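Side-chain contacts in probable enoyl-CoA hydratase/isomerase (PDB 7BOR), which binds coenzyme A and, as a member of the crotonase family, probably acts as a delta(3)-delta(2)-enoyl-CoA isomerase: residues S79-G82 with R83-A87; G165-A168 with A169-L173. All blocks are in the same frame, centred on the assembly; numbering follows the deposited sequence.

How the contacts relate
From the N terminus the chain reaches contact 1 first, where residues 79-82 and 83-87 form the opening turns of helix 80-90. This helix packs against helix 29-44 and helix 106-109 and leads into strand 95-99 of the six-stranded sheet. Contact 1 closes before contact 2 opens, so the two run in series, neither nesting nor crossing. Contact 2 joins 165-168 with 169-173 in helix 165-171, which links strand 163-164 of the small sheet to strand 176-178 at the edge of the large one. Contact 1 closes helical turns; contact 2 closes helical turns and the helix end. The centres of contacts 1 and 2 lie about 26 Å apart, on opposite sides of the chain's centre.

Contact 1: S79-G82 with R83-A87; sequences SPVG and RFMSA
Arg83 folds back over Pro80 at the first turn of helix 80-90, the two side chains running side by side and pointing the same way. The arginine leaves its CA with CG anti to the carbonyl carbon, and a bend further out (chi3 -73°) swings the guanidinium back over the N-terminal end of the helix. Its flat face is thereby laid above the Ser79-Pro80 peptide link: Ser79 O stands over the centre of the group, 3.5 Å from Arg83 CZ, while Pro80 N sits nearer the rim, 3.3 Å from Arg83 NH2. The same NH2 lies 3.5 Å from Pro80 CD. This is face packing: Arg83 NH1 lies 3.5 Å from Ser79 O, but its N-H is poorly aimed for a hydrogen bond. The N-H that does use Ser79 O is that of the Arg83 backbone, at 2.9 Å from N to O.

Ser79 occupies the N-cap position, and its OG is held by the carbonyls of Ser75 and Leu76. On another side of the helix Val81 and Met85 also run alongside each other. A bend at chi3 (-112°) brings the Met85 methyl towards the valine, and CE meets Val81 CG2 at 3.4 Å, tighter than usual carbon contact. Both side chains touch Ile106 of helix 106-109, and Val81 also reaches Asn64, a coenzyme A-binding residue. Beneath them Met85 N donates to Val81 O at 2.8 Å, with a nearly straight N-H...O angle of 166°.

Chemically, the N-terminal turns are divided: an apolar pair faces the interior beside Asn64 of the CoA-binding site, whereas the exposed arginine probably has a favourable electrostatic interaction with the electron-rich Ser79 carbonyl under its face.

Contact 2: G165-A168 with A169-L173; sequences GEQA and AAWGL
A Schellman motif ends helix 165-171, whose last turn sets Gln167 CB over the Trp171 ring. Gly172 is the first residue to leave helical geometry, and its positive phi (84°) turns the chain out of the helix. Gly172 N donates a hydrogen bond to Ala169 O at 3.1 Å, and Leu173 N lies 2.9 Å from Ala168 O. Leu173 thus comes back beside the last turn, its CB 4.4 Å from Ala168 CB. Both side chains also touch Phe163 of the preceding strand, and Leu173 continues on to Leu144 and Met147 of helix 140-148, so the helix end packs against that neighbour.

The helical bonds earlier in the helix are regular: Ala169 N reaches Gly165 O at 3.0 Å and Ala170 N reaches Glu166 O at 3.0 Å. Gln167 N, at the other end, is hydrogen-bonded to Ser164 OG.

The indole of Trp171, with CG anti to the carbonyl carbon, turns back along the helix and presents a face to the preceding turn. Gln167 CB lies over its six-membered ring, 4.2 Å from the centroid and 14° off the normal, a CH-pi contact. Lys152 adds a cation-pi interaction, and the Phe163 ring meets the indole with the planes inclined at about 45°. Gln167 O does double duty: it accepts the hydrogen bond from Trp171 N at 3.0 Å and sits above the indole, offset toward the rim, 3.3 Å from Trp171 CG.

Contact 1: S79-G82 with R83-A87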
ATOM      1  N   SER A  79       2.070  -1.144  16.522  1.00 36.56           N
ATOM      2  CA  SER A  79       3.349  -1.270  15.838  1.00 41.90           C
ATOM      3  C   SER A  79       3.440  -0.148  14.809  1.00 40.74           C
ATOM      4  O   SER A  79       2.420   0.460  14.458  1.00 38.07           O
ATOM      5  CB  SER A  79       3.484  -2.631  15.124  1.00 48.43           C
ATOM      6  OG  SER A  79       2.368  -2.904  14.261  1.00 43.80           O
ATOM      7  N   PRO A  80       4.640   0.127  14.307  1.00 34.67           N
ATOM      8  CA  PRO A  80       4.765   1.079  13.195  1.00 38.55           C
ATOM      9  C   PRO A  80       3.967   0.673  11.958  1.00 39.11           C
ATOM     10  O   PRO A  80       3.275   1.521  11.380  1.00 36.77           O
ATOM     11  CB  PRO A  80       6.280   1.105  12.922  1.00 40.43           C
ATOM     12  CG  PRO A  80       6.912   0.641  14.265  1.00 41.79           C
ATOM     13  CD  PRO A  80       5.942  -0.365  14.788  1.00 37.70           C
ATOM     14  N   VAL A  81       3.986  -0.600  11.558  1.00 36.73           N
ATOM     15  CA  VAL A  81       3.188  -0.969  10.388  1.00 39.50           C
ATOM     16  C   VAL A  81       1.699  -0.746  10.663  1.00 40.32           C
ATOM     17  O   VAL A  81       0.973  -0.181   9.836  1.00 35.67           O
ATOM     18  CB  VAL A  81       3.503  -2.412   9.927  1.00 37.83           C
ATOM     19  CG1 VAL A  81       3.073  -3.425  10.929  1.00 41.09           C
ATOM     20  CG2 VAL A  81       2.833  -2.684   8.548  1.00 41.05           C
ATOM     21  N   GLY A  82       1.235  -1.110  11.852  1.00 35.25           N
ATOM     22  CA  GLY A  82      -0.149  -0.871  12.192  1.00 34.52           C
ATOM     23  C   GLY A  82      -0.519   0.597  12.174  1.00 34.71           C
ATOM     24  O   GLY A  82      -1.635   0.961  11.785  1.00 33.61           O
ATOM     25  N   ARG A  83       0.401   1.463  12.604  1.00 35.84           N
ATOM     26  CA  ARG A  83       0.130   2.901  12.595  1.00 36.02           C
ATOM     27  C   ARG A  83       0.137   3.441  11.170  1.00 36.88           C
ATOM     28  O   ARG A  83      -0.670   4.326  10.833  1.00 36.04           O
ATOM     29  CB  ARG A  83       1.155   3.645  13.461  1.00 40.45           C
ATOM     30  CG  ARG A  83       0.940   3.409  14.965  1.00 35.10           C
ATOM     31  CD  ARG A  83       1.882   4.226  15.884  1.00 39.09           C
ATOM     32  NE  ARG A  83       3.269   3.780  15.908  1.00 42.20           N
ATOM     33  CZ  ARG A  83       3.720   2.796  16.677  1.00 42.16           C
ATOM     34  NH1 ARG A  83       2.882   2.161  17.464  1.00 41.97           N
ATOM     35  NH2 ARG A  83       5.007   2.466  16.670  1.00 39.92           N
ATOM     36  N   PHE A  84       1.019   2.905  10.309  1.00 34.83           N
ATOM     37  CA  PHE A  84       0.950   3.290   8.901  1.00 37.21           C
ATOM     38  C   PHE A  84      -0.383   2.856   8.293  1.00 34.15           C
ATOM     39  O   PHE A  84      -1.057   3.649   7.629  1.00 34.82           O
ATOM     40  CB  PHE A  84       2.093   2.709   8.094  1.00 38.39           C
ATOM     41  CG  PHE A  84       1.861   2.814   6.616  1.00 40.19           C
ATOM     42  CD1 PHE A  84       1.843   4.068   6.000  1.00 38.34           C
ATOM     43  CD2 PHE A  84       1.627   1.677   5.853  1.00 39.63           C
ATOM     44  CE1 PHE A  84       1.615   4.183   4.646  1.00 30.97           C
ATOM     45  CE2 PHE A  84       1.406   1.775   4.465  1.00 35.10           C
ATOM     46  CZ  PHE A  84       1.393   3.027   3.870  1.00 39.19           C
ATOM     47  N   MET A  85      -0.807   1.616   8.558  1.00 33.70           N
ATOM     48  CA  MET A  85      -2.075   1.140   7.996  1.00 32.05           C
ATOM     49  C   MET A  85      -3.240   2.011   8.431  1.00 38.14           C
ATOM     50  O   MET A  85      -4.113   2.367   7.617  1.00 31.59           O
ATOM     51  CB  MET A  85      -2.342  -0.313   8.411  1.00 36.83           C
ATOM     52  CG  MET A  85      -1.513  -1.362   7.659  1.00 37.84           C
ATOM     53  SD  MET A  85      -1.959  -3.053   8.160  1.00 39.15           S
ATOM     54  CE  MET A  85      -0.473  -3.462   8.979  1.00 34.32           C
ATOM     55  N   SER A  86      -3.302   2.319   9.729  1.00 32.50           N
ATOM     56  CA  SER A  86      -4.410   3.094  10.256  1.00 35.44           C
ATOM     57  C   SER A  86      -4.392   4.479   9.661  1.00 31.04           C
ATOM     58  O   SER A  86      -5.434   5.018   9.283  1.00 36.48           O
ATOM     59  CB  SER A  86      -4.310   3.197  11.791  1.00 32.10           C
ATOM     60  OG  SER A  86      -5.580   3.402  12.405  1.00 41.08           O
ATOM     61  N   ALA A  87      -3.206   5.075   9.596  1.00 31.52           N
ATOM     62  CA  ALA A  87      -3.073   6.420   9.038  1.00 37.21           C
ATOM     63  C   ALA A  87      -3.546   6.483   7.574  1.00 33.58           C
ATOM     64  O   ALA A  87      -4.334   7.358   7.208  1.00 33.84           O
ATOM     65  CB  ALA A  87      -1.624   6.897   9.155  1.00 33.78           C
TER

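Contact 2: G165-A168 with A169-L173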
ATOM      1  N   GLY A 165       1.000  -4.973 -14.024  1.00 23.79           N
ATOM      2  CA  GLY A 165       0.265  -3.719 -13.964  1.00 25.49           C
ATOM      3  C   GLY A 165      -0.877  -3.662 -14.967  1.00 24.60           C
ATOM      4  O   GLY A 165      -1.942  -3.101 -14.687  1.00 24.09           O
ATOM      5  N   GLU A 166      -0.632  -4.156 -16.178  1.00 25.34           N
ATOM      6  CA  GLU A 166      -1.691  -4.276 -17.171  1.00 26.53           C
ATOM      7  C   GLU A 166      -2.900  -5.005 -16.572  1.00 25.88           C
ATOM      8  O   GLU A 166      -4.044  -4.542 -16.670  1.00 23.06           O
ATOM      9  CB  GLU A 166      -1.139  -5.018 -18.396  1.00 25.62           C
ATOM     10  CG  GLU A 166      -2.086  -4.970 -19.583  1.00 33.24           C
ATOM     11  CD  GLU A 166      -1.827  -3.724 -20.439  1.00 47.84           C
ATOM     12  OE1 GLU A 166      -0.885  -3.748 -21.291  1.00 48.09           O
ATOM     13  OE2 GLU A 166      -2.539  -2.714 -20.228  1.00 49.95           O
ATOM     14  N   GLN A 167      -2.649  -6.133 -15.897  1.00 23.76           N
ATOM     15  CA  GLN A 167      -3.743  -6.929 -15.361  1.00 24.40           C
ATOM     16  C   GLN A 167      -4.432  -6.190 -14.222  1.00 24.56           C
ATOM     17  O   GLN A 167      -5.649  -6.242 -14.114  1.00 20.88           O
ATOM     18  CB  GLN A 167      -3.245  -8.321 -14.893  1.00 26.76           C
ATOM     19  CG  GLN A 167      -2.964  -9.306 -16.066  1.00 28.92           C
ATOM     20  CD  GLN A 167      -2.445 -10.675 -15.601  1.00 32.77           C
ATOM     21  OE1 GLN A 167      -1.471 -10.748 -14.858  1.00 31.64           O
ATOM     22  NE2 GLN A 167      -3.047 -11.745 -16.093  1.00 35.22           N
ATOM     23  N   ALA A 168      -3.658  -5.476 -13.402  1.00 24.35           N
ATOM     24  CA  ALA A 168      -4.196  -4.656 -12.319  1.00 24.55           C
ATOM     25  C   ALA A 168      -5.197  -3.623 -12.844  1.00 24.65           C
ATOM     26  O   ALA A 168      -6.259  -3.410 -12.257  1.00 26.29           O
ATOM     27  CB  ALA A 168      -3.016  -3.980 -11.608  1.00 20.34           C
ATOM     28  N   ALA A 169      -4.873  -2.982 -13.952  1.00 23.37           N
ATOM     29  CA  ALA A 169      -5.805  -2.017 -14.557  1.00 25.49           C
ATOM     30  C   ALA A 169      -7.043  -2.701 -15.144  1.00 24.85           C
ATOM     31  O   ALA A 169      -8.161  -2.193 -14.990  1.00 23.43           O
ATOM     32  CB  ALA A 169      -5.069  -1.220 -15.623  1.00 25.94           C
ATOM     33  N   ALA A 170      -6.878  -3.851 -15.830  1.00 24.10           N
ATOM     34  CA  ALA A 170      -8.048  -4.561 -16.338  1.00 25.98           C
ATOM     35  C   ALA A 170      -9.025  -4.945 -15.211  1.00 27.57           C
ATOM     36  O   ALA A 170     -10.242  -4.955 -15.412  1.00 27.64           O
ATOM     37  CB  ALA A 170      -7.619  -5.809 -17.094  1.00 23.95           C
ATOM     38  N   TRP A 171      -8.505  -5.341 -14.054  1.00 26.40           N
ATOM     39  CA  TRP A 171      -9.340  -5.750 -12.929  1.00 29.24           C
ATOM     40  C   TRP A 171      -9.839  -4.566 -12.123  1.00 27.35           C
ATOM     41  O   TRP A 171     -10.729  -4.740 -11.312  1.00 31.58           O
ATOM     42  CB  TRP A 171      -8.571  -6.702 -11.989  1.00 27.62           C
ATOM     43  CG  TRP A 171      -8.089  -7.920 -12.648  1.00 28.05           C
ATOM     44  CD1 TRP A 171      -8.575  -8.462 -13.787  1.00 31.90           C
ATOM     45  CD2 TRP A 171      -7.023  -8.779 -12.215  1.00 29.48           C
ATOM     46  NE1 TRP A 171      -7.854  -9.590 -14.126  1.00 37.46           N
ATOM     47  CE2 TRP A 171      -6.916  -9.817 -13.155  1.00 33.43           C
ATOM     48  CE3 TRP A 171      -6.141  -8.755 -11.131  1.00 32.56           C
ATOM     49  CZ2 TRP A 171      -5.965 -10.828 -13.039  1.00 32.40           C
ATOM     50  CZ3 TRP A 171      -5.231  -9.746 -11.001  1.00 29.01           C
ATOM     51  CH2 TRP A 171      -5.126 -10.770 -11.941  1.00 31.54           C
ATOM     52  N   GLY A 172      -9.321  -3.359 -12.370  1.00 28.12           N
ATOM     53  CA  GLY A 172      -9.733  -2.178 -11.629  1.00 28.55           C
ATOM     54  C   GLY A 172      -9.022  -1.968 -10.305  1.00 30.00           C
ATOM     55  O   GLY A 172      -9.390  -1.070  -9.536  1.00 31.57           O
ATOM     56  N   LEU A 173      -8.007  -2.755  -9.993  1.00 27.74           N
ATOM     57  CA  LEU A 173      -7.107  -2.360  -8.921  1.00 27.25           C
ATOM     58  C   LEU A 173      -6.269  -1.112  -9.274  1.00 31.36           C
ATOM     59  O   LEU A 173      -5.947  -0.286  -8.397  1.00 27.92           O
ATOM     60  CB  LEU A 173      -6.214  -3.549  -8.599  1.00 25.80           C
ATOM     61  CG  LEU A 173      -6.898  -4.809  -8.087  1.00 35.26           C
ATOM     62  CD1 LEU A 173      -5.925  -5.893  -7.758  1.00 37.20           C
ATOM     63  CD2 LEU A 173      -7.707  -4.439  -6.821  1.00 41.62           C
TER